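Local coordinates for tetratricopeptide TPR_2 repeat protein (Thermobaculum terrenum, PDB 5DJS) that pairs tetratricopeptide repeats with a GT-B-type fold of glycosyl transferase family 41 and is found here with uridine-5'-diphosphate bound, at residues A[109-115]-A[138-143]; A[253-259]-A[274-280]. The protein carries 1 engineered substitution. Numbering follows the deposited sequence.

Interaction 1. Residues A[109-115]-A[138-143]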
ATOM      1  N   ASP A 109     -17.123   2.622 -18.156  1.00 46.39           N
ATOM      2  CA  ASP A 109     -15.901   3.421 -18.304  1.00 48.38           C
ATOM      3  C   ASP A 109     -15.463   4.099 -16.987  1.00 48.57           C
ATOM      4  O   ASP A 109     -15.089   5.273 -16.969  1.00 54.48           O
ATOM      5  CB  ASP A 109     -16.010   4.412 -19.486  1.00 49.64           C
ATOM      6  CG  ASP A 109     -16.994   5.558 -19.245  1.00 50.52           C
ATOM      7  OD1 ASP A 109     -17.841   5.489 -18.328  1.00 51.63           O
ATOM      8  OD2 ASP A 109     -16.907   6.543 -20.004  1.00 53.44           O
ATOM      9  N   TYR A 110     -15.485   3.330 -15.899  1.00 46.94           N
ATOM     10  CA  TYR A 110     -15.130   3.809 -14.564  1.00 46.36           C
ATOM     11  C   TYR A 110     -13.700   3.338 -14.284  1.00 51.90           C
ATOM     12  O   TYR A 110     -13.502   2.269 -13.699  1.00 56.97           O
ATOM     13  CB  TYR A 110     -16.110   3.223 -13.524  1.00 42.24           C
ATOM     14  CG  TYR A 110     -16.281   3.989 -12.217  1.00 40.22           C
ATOM     15  CD1 TYR A 110     -15.292   4.848 -11.713  1.00 38.99           C
ATOM     16  CD2 TYR A 110     -17.429   3.813 -11.453  1.00 38.57           C
ATOM     17  CE1 TYR A 110     -15.465   5.525 -10.515  1.00 35.99           C
ATOM     18  CE2 TYR A 110     -17.611   4.492 -10.254  1.00 37.16           C
ATOM     19  CZ  TYR A 110     -16.629   5.342  -9.787  1.00 35.95           C
ATOM     20  OH  TYR A 110     -16.822   6.012  -8.593  1.00 34.56           O
ATOM     21  N   HIS A 111     -12.706   4.135 -14.689  1.00 52.52           N
ATOM     22  CA  HIS A 111     -11.298   3.744 -14.526  1.00 52.83           C
ATOM     23  C   HIS A 111     -10.827   3.544 -13.064  1.00 54.11           C
ATOM     24  O   HIS A 111      -9.936   2.731 -12.824  1.00 55.83           O
ATOM     25  CB  HIS A 111     -10.339   4.671 -15.314  1.00 54.76           C
ATOM     26  CG  HIS A 111     -10.313   6.099 -14.854  1.00 57.39           C
ATOM     27  ND1 HIS A 111     -10.359   7.155 -15.736  1.00 58.69           N
ATOM     28  CD2 HIS A 111     -10.231   6.652 -13.619  1.00 64.11           C
ATOM     29  CE1 HIS A 111     -10.315   8.293 -15.069  1.00 61.39           C
ATOM     30  NE2 HIS A 111     -10.242   8.016 -13.781  1.00 64.55           N
ATOM     31  N   ARG A 112     -11.419   4.257 -12.100  1.00 55.19           N
ATOM     32  CA  ARG A 112     -11.018   4.132 -10.685  1.00 55.67           C
ATOM     33  C   ARG A 112     -11.573   2.855 -10.064  1.00 52.47           C
ATOM     34  O   ARG A 112     -10.900   2.218  -9.264  1.00 51.29           O
ATOM     35  CB  ARG A 112     -11.429   5.356  -9.855  1.00 60.17           C
ATOM     36  CG  ARG A 112     -10.386   6.466  -9.838  1.00 67.38           C
ATOM     37  CD  ARG A 112     -10.766   7.604  -8.902  1.00 74.43           C
ATOM     38  NE  ARG A 112     -10.722   7.199  -7.490  1.00 80.46           N
ATOM     39  CZ  ARG A 112     -11.125   7.946  -6.456  1.00 81.88           C
ATOM     40  NH1 ARG A 112     -11.620   9.171  -6.637  1.00 83.11           N
ATOM     41  NH2 ARG A 112     -11.036   7.457  -5.219  1.00 80.25           N
ATOM     42  N   ALA A 113     -12.796   2.487 -10.445  1.00 51.95           N
ATOM     43  CA  ALA A 113     -13.430   1.240  -9.993  1.00 48.00           C
ATOM     44  C   ALA A 113     -12.754   0.030 -10.622  1.00 45.15           C
ATOM     45  O   ALA A 113     -12.640  -1.016  -9.996  1.00 45.49           O
ATOM     46  CB  ALA A 113     -14.914   1.242 -10.336  1.00 48.65           C
ATOM     47  N   HIS A 114     -12.304   0.186 -11.860  1.00 43.51           N
ATOM     48  CA  HIS A 114     -11.568  -0.856 -12.567  1.00 43.66           C
ATOM     49  C   HIS A 114     -10.213  -1.115 -11.882  1.00 45.47           C
ATOM     50  O   HIS A 114      -9.835  -2.270 -11.720  1.00 47.42           O
ATOM     51  CB  HIS A 114     -11.385  -0.442 -14.032  1.00 43.42           C
ATOM     52  CG  HIS A 114     -11.100  -1.572 -14.974  1.00 43.08           C
ATOM     53  ND1 HIS A 114     -10.057  -2.458 -14.804  1.00 46.08           N
ATOM     54  CD2 HIS A 114     -11.699  -1.925 -16.133  1.00 43.73           C
ATOM     55  CE1 HIS A 114     -10.047  -3.324 -15.799  1.00 43.13           C
ATOM     56  NE2 HIS A 114     -11.031  -3.021 -16.621  1.00 43.71           N
ATOM     57  N   SER A 115      -9.499  -0.054 -11.480  1.00 46.87           N
ATOM     58  CA  SER A 115      -8.272  -0.188 -10.663  1.00 48.76           C
ATOM     59  C   SER A 115      -8.590  -0.867  -9.336  1.00 49.00           C
ATOM     60  O   SER A 115      -7.993  -1.896  -8.989  1.00 50.41           O
ATOM     61  CB  SER A 115      -7.641   1.172 -10.328  1.00 49.43           C
ATOM     62  OG  SER A 115      -7.063   1.792 -11.448  1.00 52.92           O
ATOM     63  N   ASP A 138      -6.603  -5.228 -19.517  1.00 36.93           N
ATOM     64  CA  ASP A 138      -7.905  -4.682 -19.945  1.00 37.37           C
ATOM     65  C   ASP A 138      -8.009  -3.211 -19.594  1.00 36.12           C
ATOM     66  O   ASP A 138      -8.390  -2.419 -20.424  1.00 36.07           O
ATOM     67  CB  ASP A 138      -9.076  -5.458 -19.319  1.00 38.02           C
ATOM     68  CG  ASP A 138     -10.374  -5.321 -20.117  1.00 39.15           C
ATOM     69  OD1 ASP A 138     -11.171  -4.402 -19.843  1.00 38.35           O
ATOM     70  OD2 ASP A 138     -10.612  -6.163 -21.004  1.00 40.49           O
ATOM     71  N   TRP A 139      -7.627  -2.862 -18.367  1.00 37.71           N
ATOM     72  CA  TRP A 139      -7.602  -1.475 -17.897  1.00 37.58           C
ATOM     73  C   TRP A 139      -6.716  -0.611 -18.773  1.00 38.73           C
ATOM     74  O   TRP A 139      -7.142   0.438 -19.253  1.00 37.57           O
ATOM     75  CB  TRP A 139      -7.083  -1.431 -16.452  1.00 36.22           C
ATOM     76  CG  TRP A 139      -6.992  -0.085 -15.819  1.00 33.85           C
ATOM     77  CD1 TRP A 139      -7.970   0.575 -15.160  1.00 32.64           C
ATOM     78  CD2 TRP A 139      -5.834   0.735 -15.744  1.00 35.04           C
ATOM     79  NE1 TRP A 139      -7.507   1.774 -14.670  1.00 31.93           N
ATOM     80  CE2 TRP A 139      -6.191   1.899 -15.023  1.00 34.22           C
ATOM     81  CE3 TRP A 139      -4.520   0.605 -16.220  1.00 36.27           C
ATOM     82  CZ2 TRP A 139      -5.284   2.929 -14.767  1.00 34.34           C
ATOM     83  CZ3 TRP A 139      -3.607   1.634 -15.952  1.00 35.96           C
ATOM     84  CH2 TRP A 139      -4.000   2.779 -15.239  1.00 34.84           C
ATOM     85  N   ALA A 140      -5.481  -1.070 -18.958  1.00 42.09           N
ATOM     86  CA  ALA A 140      -4.454  -0.334 -19.692  1.00 43.42           C
ATOM     87  C   ALA A 140      -4.909  -0.054 -21.100  1.00 44.11           C
ATOM     88  O   ALA A 140      -4.842   1.088 -21.564  1.00 48.64           O
ATOM     89  CB  ALA A 140      -3.152  -1.125 -19.722  1.00 43.84           C
ATOM     90  N   ARG A 141      -5.376  -1.101 -21.768  1.00 43.71           N
ATOM     91  CA  ARG A 141      -5.897  -0.989 -23.137  1.00 45.31           C
ATOM     92  C   ARG A 141      -6.984   0.083 -23.256  1.00 44.67           C
ATOM     93  O   ARG A 141      -7.015   0.818 -24.233  1.00 46.99           O
ATOM     94  CB  ARG A 141      -6.434  -2.342 -23.611  1.00 44.44           C
ATOM     95  CG  ARG A 141      -6.494  -2.507 -25.120  1.00 45.31           C
ATOM     96  CD  ARG A 141      -7.392  -3.669 -25.523  1.00 46.14           C
ATOM     97  NE  ARG A 141      -8.745  -3.524 -24.951  1.00 46.21           N
ATOM     98  CZ  ARG A 141      -9.334  -4.354 -24.079  1.00 44.53           C
ATOM     99  NH1 ARG A 141      -8.741  -5.472 -23.653  1.00 44.70           N
ATOM    100  NH2 ARG A 141     -10.555  -4.065 -23.637  1.00 45.18           N
ATOM    101  N   ARG A 142      -7.849   0.172 -22.252  1.00 44.90           N
ATOM    102  CA  ARG A 142      -8.956   1.121 -22.254  1.00 46.72           C
ATOM    103  C   ARG A 142      -8.512   2.557 -22.012  1.00 48.31           C
ATOM    104  O   ARG A 142      -8.955   3.454 -22.725  1.00 46.22           O
ATOM    105  CB  ARG A 142     -10.002   0.737 -21.200  1.00 49.47           C
ATOM    106  CG  ARG A 142     -10.816  -0.491 -21.570  1.00 52.11           C
ATOM    107  CD  ARG A 142     -11.819  -0.857 -20.489  1.00 54.03           C
ATOM    108  NE  ARG A 142     -12.354  -2.189 -20.738  1.00 56.71           N
ATOM    109  CZ  ARG A 142     -13.268  -2.502 -21.658  1.00 56.61           C
ATOM    110  NH1 ARG A 142     -13.802  -1.572 -22.447  1.00 56.03           N
ATOM    111  NH2 ARG A 142     -13.658  -3.773 -21.787  1.00 55.66           N
ATOM    112  N   TYR A 143      -7.656   2.768 -21.004  1.00 50.16           N
ATOM    113  CA  TYR A 143      -7.391   4.113 -20.458  1.00 50.90           C
ATOM    114  C   TYR A 143      -5.966   4.656 -20.602  1.00 49.10           C
ATOM    115  O   TYR A 143      -5.751   5.858 -20.430  1.00 48.93           O
ATOM    116  CB  TYR A 143      -7.808   4.152 -18.982  1.00 53.39           C
ATOM    117  CG  TYR A 143      -9.221   3.667 -18.761  1.00 58.59           C
ATOM    118  CD1 TYR A 143     -10.297   4.274 -19.421  1.00 62.15           C
ATOM    119  CD2 TYR A 143      -9.487   2.587 -17.920  1.00 58.25           C
ATOM    120  CE1 TYR A 143     -11.599   3.816 -19.235  1.00 66.27           C
ATOM    121  CE2 TYR A 143     -10.777   2.127 -17.732  1.00 61.21           C
ATOM    122  CZ  TYR A 143     -11.826   2.732 -18.383  1.00 63.66           C
ATOM    123  OH  TYR A 143     -13.071   2.219 -18.142  1.00 65.09           O
TER

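Interaction 2. Residues A[253-259]-A[274-280]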
ATOM      1  N   LEU A 253      -0.927   7.904 -13.497  1.00 41.55           N
ATOM      2  CA  LEU A 253      -0.477   6.975 -14.520  1.00 43.20           C
ATOM      3  C   LEU A 253      -0.911   7.386 -15.911  1.00 46.87           C
ATOM      4  O   LEU A 253      -0.362   6.892 -16.890  1.00 49.72           O
ATOM      5  CB  LEU A 253      -0.997   5.564 -14.239  1.00 43.45           C
ATOM      6  CG  LEU A 253      -0.374   4.827 -13.051  1.00 43.87           C
ATOM      7  CD1 LEU A 253      -1.248   3.653 -12.624  1.00 42.93           C
ATOM      8  CD2 LEU A 253       1.032   4.347 -13.377  1.00 42.85           C
ATOM      9  N   PHE A 254      -1.907   8.258 -16.018  1.00 49.34           N
ATOM     10  CA  PHE A 254      -2.293   8.782 -17.335  1.00 51.28           C
ATOM     11  C   PHE A 254      -1.326   9.874 -17.809  1.00 47.81           C
ATOM     12  O   PHE A 254      -1.196  10.104 -19.001  1.00 48.56           O
ATOM     13  CB  PHE A 254      -3.732   9.288 -17.315  1.00 52.78           C
ATOM     14  CG  PHE A 254      -4.702   8.273 -16.813  1.00 54.84           C
ATOM     15  CD1 PHE A 254      -4.803   7.032 -17.436  1.00 57.22           C
ATOM     16  CD2 PHE A 254      -5.493   8.534 -15.700  1.00 56.24           C
ATOM     17  CE1 PHE A 254      -5.692   6.077 -16.973  1.00 58.15           C
ATOM     18  CE2 PHE A 254      -6.384   7.581 -15.233  1.00 57.83           C
ATOM     19  CZ  PHE A 254      -6.486   6.353 -15.869  1.00 57.78           C
ATOM     20  N   ALA A 255      -0.654  10.541 -16.880  1.00 44.73           N
ATOM     21  CA  ALA A 255       0.502  11.346 -17.231  1.00 45.67           C
ATOM     22  C   ALA A 255       1.640  10.433 -17.733  1.00 45.73           C
ATOM     23  O   ALA A 255       2.218  10.688 -18.790  1.00 42.27           O
ATOM     24  CB  ALA A 255       0.944  12.198 -16.048  1.00 46.11           C
ATOM     25  N   PHE A 256       1.923   9.353 -16.999  1.00 45.52           N
ATOM     26  CA  PHE A 256       2.901   8.329 -17.449  1.00 46.28           C
ATOM     27  C   PHE A 256       2.520   7.727 -18.792  1.00 46.91           C
ATOM     28  O   PHE A 256       3.380   7.383 -19.585  1.00 51.22           O
ATOM     29  CB  PHE A 256       3.041   7.176 -16.438  1.00 45.24           C
ATOM     30  CG  PHE A 256       3.938   7.489 -15.274  1.00 45.00           C
ATOM     31  CD1 PHE A 256       3.483   8.276 -14.214  1.00 44.00           C
ATOM     32  CD2 PHE A 256       5.235   7.003 -15.234  1.00 44.30           C
ATOM     33  CE1 PHE A 256       4.298   8.572 -13.143  1.00 43.82           C
ATOM     34  CE2 PHE A 256       6.061   7.298 -14.162  1.00 43.64           C
ATOM     35  CZ  PHE A 256       5.588   8.080 -13.116  1.00 44.23           C
ATOM     36  N   ALA A 257       1.225   7.582 -19.030  1.00 48.50           N
ATOM     37  CA  ALA A 257       0.721   6.974 -20.251  1.00 49.05           C
ATOM     38  C   ALA A 257       1.212   7.685 -21.507  1.00 49.42           C
ATOM     39  O   ALA A 257       1.404   7.041 -22.528  1.00 46.17           O
ATOM     40  CB  ALA A 257      -0.802   6.930 -20.225  1.00 48.09           C
ATOM     41  N   ARG A 258       1.434   8.999 -21.414  1.00 51.59           N
ATOM     42  CA  ARG A 258       1.887   9.817 -22.552  1.00 49.82           C
ATOM     43  C   ARG A 258       3.400   9.782 -22.839  1.00 47.28           C
ATOM     44  O   ARG A 258       3.838  10.380 -23.819  1.00 46.96           O
ATOM     45  CB  ARG A 258       1.417  11.263 -22.361  1.00 51.71           C
ATOM     46  CG  ARG A 258       0.046  11.523 -22.951  1.00 55.50           C
ATOM     47  CD  ARG A 258      -0.617  12.741 -22.329  1.00 58.60           C
ATOM     48  NE  ARG A 258      -1.603  12.310 -21.342  1.00 62.69           N
ATOM     49  CZ  ARG A 258      -2.878  12.699 -21.281  1.00 64.65           C
ATOM     50  NH1 ARG A 258      -3.385  13.593 -22.135  1.00 64.55           N
ATOM     51  NH2 ARG A 258      -3.660  12.195 -20.323  1.00 63.63           N
ATOM     52  N   ARG A 259       4.174   9.061 -22.022  1.00 45.53           N
ATOM     53  CA  ARG A 259       5.647   9.034 -22.092  1.00 45.28           C
ATOM     54  C   ARG A 259       6.318  10.414 -22.029  1.00 44.68           C
ATOM     55  O   ARG A 259       7.085  10.758 -22.919  1.00 48.40           O
ATOM     56  CB  ARG A 259       6.144   8.270 -23.336  1.00 44.05           C
ATOM     57  CG  ARG A 259       5.892   6.784 -23.276  1.00 45.05           C
ATOM     58  CD  ARG A 259       6.904   6.004 -24.083  1.00 46.34           C
ATOM     59  NE  ARG A 259       7.105   4.676 -23.499  1.00 49.68           N
ATOM     60  CZ  ARG A 259       6.740   3.512 -24.040  1.00 52.16           C
ATOM     61  NH1 ARG A 259       6.134   3.438 -25.226  1.00 54.68           N
ATOM     62  NH2 ARG A 259       7.002   2.384 -23.382  1.00 54.96           N
ATOM     63  N   THR A 274       1.430  -2.698 -13.689  1.00 38.14           N
ATOM     64  CA  THR A 274       0.482  -1.636 -14.015  1.00 38.24           C
ATOM     65  C   THR A 274      -0.422  -2.029 -15.191  1.00 39.72           C
ATOM     66  O   THR A 274      -1.500  -1.455 -15.363  1.00 37.28           O
ATOM     67  CB  THR A 274       1.200  -0.342 -14.426  1.00 39.67           C
ATOM     68  OG1 THR A 274       2.116  -0.617 -15.505  1.00 39.34           O
ATOM     69  CG2 THR A 274       1.945   0.265 -13.233  1.00 39.58           C
ATOM     70  N   GLY A 275       0.062  -2.967 -16.016  1.00 38.87           N
ATOM     71  CA  GLY A 275      -0.610  -3.396 -17.221  1.00 39.16           C
ATOM     72  C   GLY A 275      -0.250  -2.571 -18.444  1.00 39.36           C
ATOM     73  O   GLY A 275      -0.637  -2.945 -19.567  1.00 39.78           O
ATOM     74  N   MET A 276       0.509  -1.485 -18.244  1.00 37.03           N
ATOM     75  CA  MET A 276       0.708  -0.453 -19.266  1.00 37.84           C
ATOM     76  C   MET A 276       1.906  -0.748 -20.168  1.00 40.92           C
ATOM     77  O   MET A 276       2.923  -1.249 -19.698  1.00 40.73           O
ATOM     78  CB  MET A 276       0.933   0.906 -18.596  1.00 35.69           C
ATOM     79  CG  MET A 276      -0.235   1.405 -17.772  1.00 36.08           C
ATOM     80  SD  MET A 276       0.195   2.825 -16.746  1.00 37.96           S
ATOM     81  CE  MET A 276       0.504   4.076 -17.990  1.00 38.15           C
ATOM     82  N   ARG A 277       1.785  -0.400 -21.455  1.00 48.20           N
ATOM     83  CA  ARG A 277       2.936  -0.334 -22.379  1.00 51.27           C
ATOM     84  C   ARG A 277       3.894   0.793 -21.989  1.00 48.41           C
ATOM     85  O   ARG A 277       5.110   0.622 -22.075  1.00 49.56           O
ATOM     86  CB  ARG A 277       2.490  -0.073 -23.825  1.00 58.49           C
ATOM     87  CG  ARG A 277       1.761  -1.210 -24.516  1.00 63.81           C
ATOM     88  CD  ARG A 277       1.384  -0.819 -25.943  1.00 69.47           C
ATOM     89  NE  ARG A 277       2.208  -1.511 -26.937  1.00 77.13           N
ATOM     90  CZ  ARG A 277       1.927  -2.699 -27.496  1.00 87.67           C
ATOM     91  NH1 ARG A 277       0.819  -3.382 -27.180  1.00 88.64           N
ATOM     92  NH2 ARG A 277       2.766  -3.220 -28.393  1.00 89.35           N
ATOM     93  N   ALA A 278       3.329   1.937 -21.581  1.00 44.87           N
ATOM     94  CA  ALA A 278       4.096   3.140 -21.214  1.00 44.25           C
ATOM     95  C   ALA A 278       5.058   2.998 -20.024  1.00 44.14           C
ATOM     96  O   ALA A 278       5.990   3.805 -19.889  1.00 41.57           O
ATOM     97  CB  ALA A 278       3.152   4.301 -20.950  1.00 44.20           C
ATOM     98  N   MET A 279       4.832   2.011 -19.156  1.00 44.09           N
ATOM     99  CA  MET A 279       5.755   1.748 -18.051  1.00 42.52           C
ATOM    100  C   MET A 279       6.854   0.793 -18.529  1.00 42.25           C
ATOM    101  O   MET A 279       6.588  -0.338 -18.941  1.00 41.25           O
ATOM    102  CB  MET A 279       5.009   1.184 -16.849  1.00 41.43           C
ATOM    103  CG  MET A 279       5.758   1.312 -15.531  1.00 41.27           C
ATOM    104  SD  MET A 279       6.002   3.008 -14.940  1.00 41.52           S
ATOM    105  CE  MET A 279       4.318   3.557 -14.646  1.00 39.93           C
ATOM    106  N   ASP A 280       8.095   1.265 -18.476  1.00 43.27           N
ATOM    107  CA  ASP A 280       9.225   0.538 -19.051  1.00 43.16           C
ATOM    108  C   ASP A 280       9.731  -0.481 -18.060  1.00 43.35           C
ATOM    109  O   ASP A 280       9.931  -1.639 -18.416  1.00 45.06           O
ATOM    110  CB  ASP A 280      10.374   1.493 -19.438  1.00 43.49           C
ATOM    111  CG  ASP A 280       9.927   2.649 -20.338  1.00 42.25           C
ATOM    112  OD1 ASP A 280       9.375   2.380 -21.433  1.00 41.75           O
ATOM    113  OD2 ASP A 280      10.143   3.826 -19.943  1.00 38.72           O
TER

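Interaction 1. Residues A[109-115]-A[138-143]
The start of helix 111-120 runs nearly antiparallel to the end of helix 129-143, the short axes lying 10.5 Å apart at 164°; the two are consecutive helices that follow the tetratricopeptide repeats. Just ahead of the first helix, D109 lies against the hydroxyl of Y143, D109 CA being 3.1 Å from Y143 OH. Y110 occupies the N-cap position, and its side chain turns away to pack on helices 77-89 and 93-106 of the repeat region. H111 CB sits over the face of Y143, 3.6 Å from the ring centroid and 18° off the normal, a CH-pi contact. The imidazole then meets the same face edge-on, with centroids 5.7 Å apart and planes at 81°, a T-shaped pair. H111 O, which already accepts from S115 N within the helix (3.1 Å), also receives a hydrogen bond from W139 NE1 at 3.2 Å. One turn later H114 points into the partner helix. Its ND1 touches W139 CB at 3.6 Å, W139 CA covers one face of the imidazole, and D138 OD1 lies at the ring edge, 3.5 Å from H114 NE2. W139 and Y143 also touch L253 and F254 of helix 253-257, which ties the helix pair to the neighbouring domain. The helices thus meet largely through aromatic rings, with one directional bond fixing the indole against the backbone, while D138, R141 and R142 pair with one another along helix 129-143, and no salt bridge joins the two segments.

Interaction 2. Residues A[253-259]-A[274-280]
R259, the first residue to leave the helix, with positive phi (54°), reaches across to D280: R259 NH2 donates to D280 OD1 at 3.1 Å in a salt bridge. The same NH2 lies 2.9 Å from R277 O, but at an angle unsuited to a hydrogen bond, and A278 CA sits over the guanidinium face. Both ions have further partners, R259 NH1 bonding to P149 O and D280 OD2 to Q264 N. The Q264 side chain also serves both segments, its NE2 hydrogen-bonding to F256 O and A278 O. F256 O additionally accepts from R259 N (3.1 Å), whereas A257 O is taken by T148 OG1. Within the first segment, R258 NE donates to F254 O at 3.2 Å. In the loop, T274 OG1 accepts from M276 N at 3.3 Å, forming an ST turn, and is itself hydrogen-bonded to E299 OE2; M276 O pairs with T298 OG1 and R277 N with D145 OD1. The filling between is apolar. M276 CE presses on the helix backbone, 3.1 Å from L253 O and 3.7 Å from A257 CA. M279 CE contacts both L253 CD2 and F256 CD2 at 3.6 Å, and M279 SD lies 5.0 Å from the F256 ring centroid, an oblique Met-aromatic contact. Helix 253-257 belongs to the beta-alpha-beta crossover between the parallel neighbours 240-243 and 263-266, and the segment 274-280 leads from strand 263-266 into strand 281-285. Such a crossover in a six-stranded parallel sheet is characteristic of a Rossmann-like domain, one of the two that build a GT-B fold.

Overall arrangement
Interactions 1 and 2, centred 13 Å apart, form one continuous region on the same side of the chain's centre; helix 129-143, one side of interaction 1, packs against both segments of interaction 2. A140 CB approaches G275 O to 3.1 Å, and W139 CZ2 meets F254 CZ at 3.8 Å, so the indole of interaction 1 also leans on the helix of interaction 2. Y143 O lies 3.4 Å from F254 CD1. Together they connect the repeat helices, through 111-120 and 129-143, to the first Rossmann-like sheet. The uridine-5'-diphosphate pocket is made by later residues, such as N337, R338 and T423, around the second sheet, and includes none of the four segments.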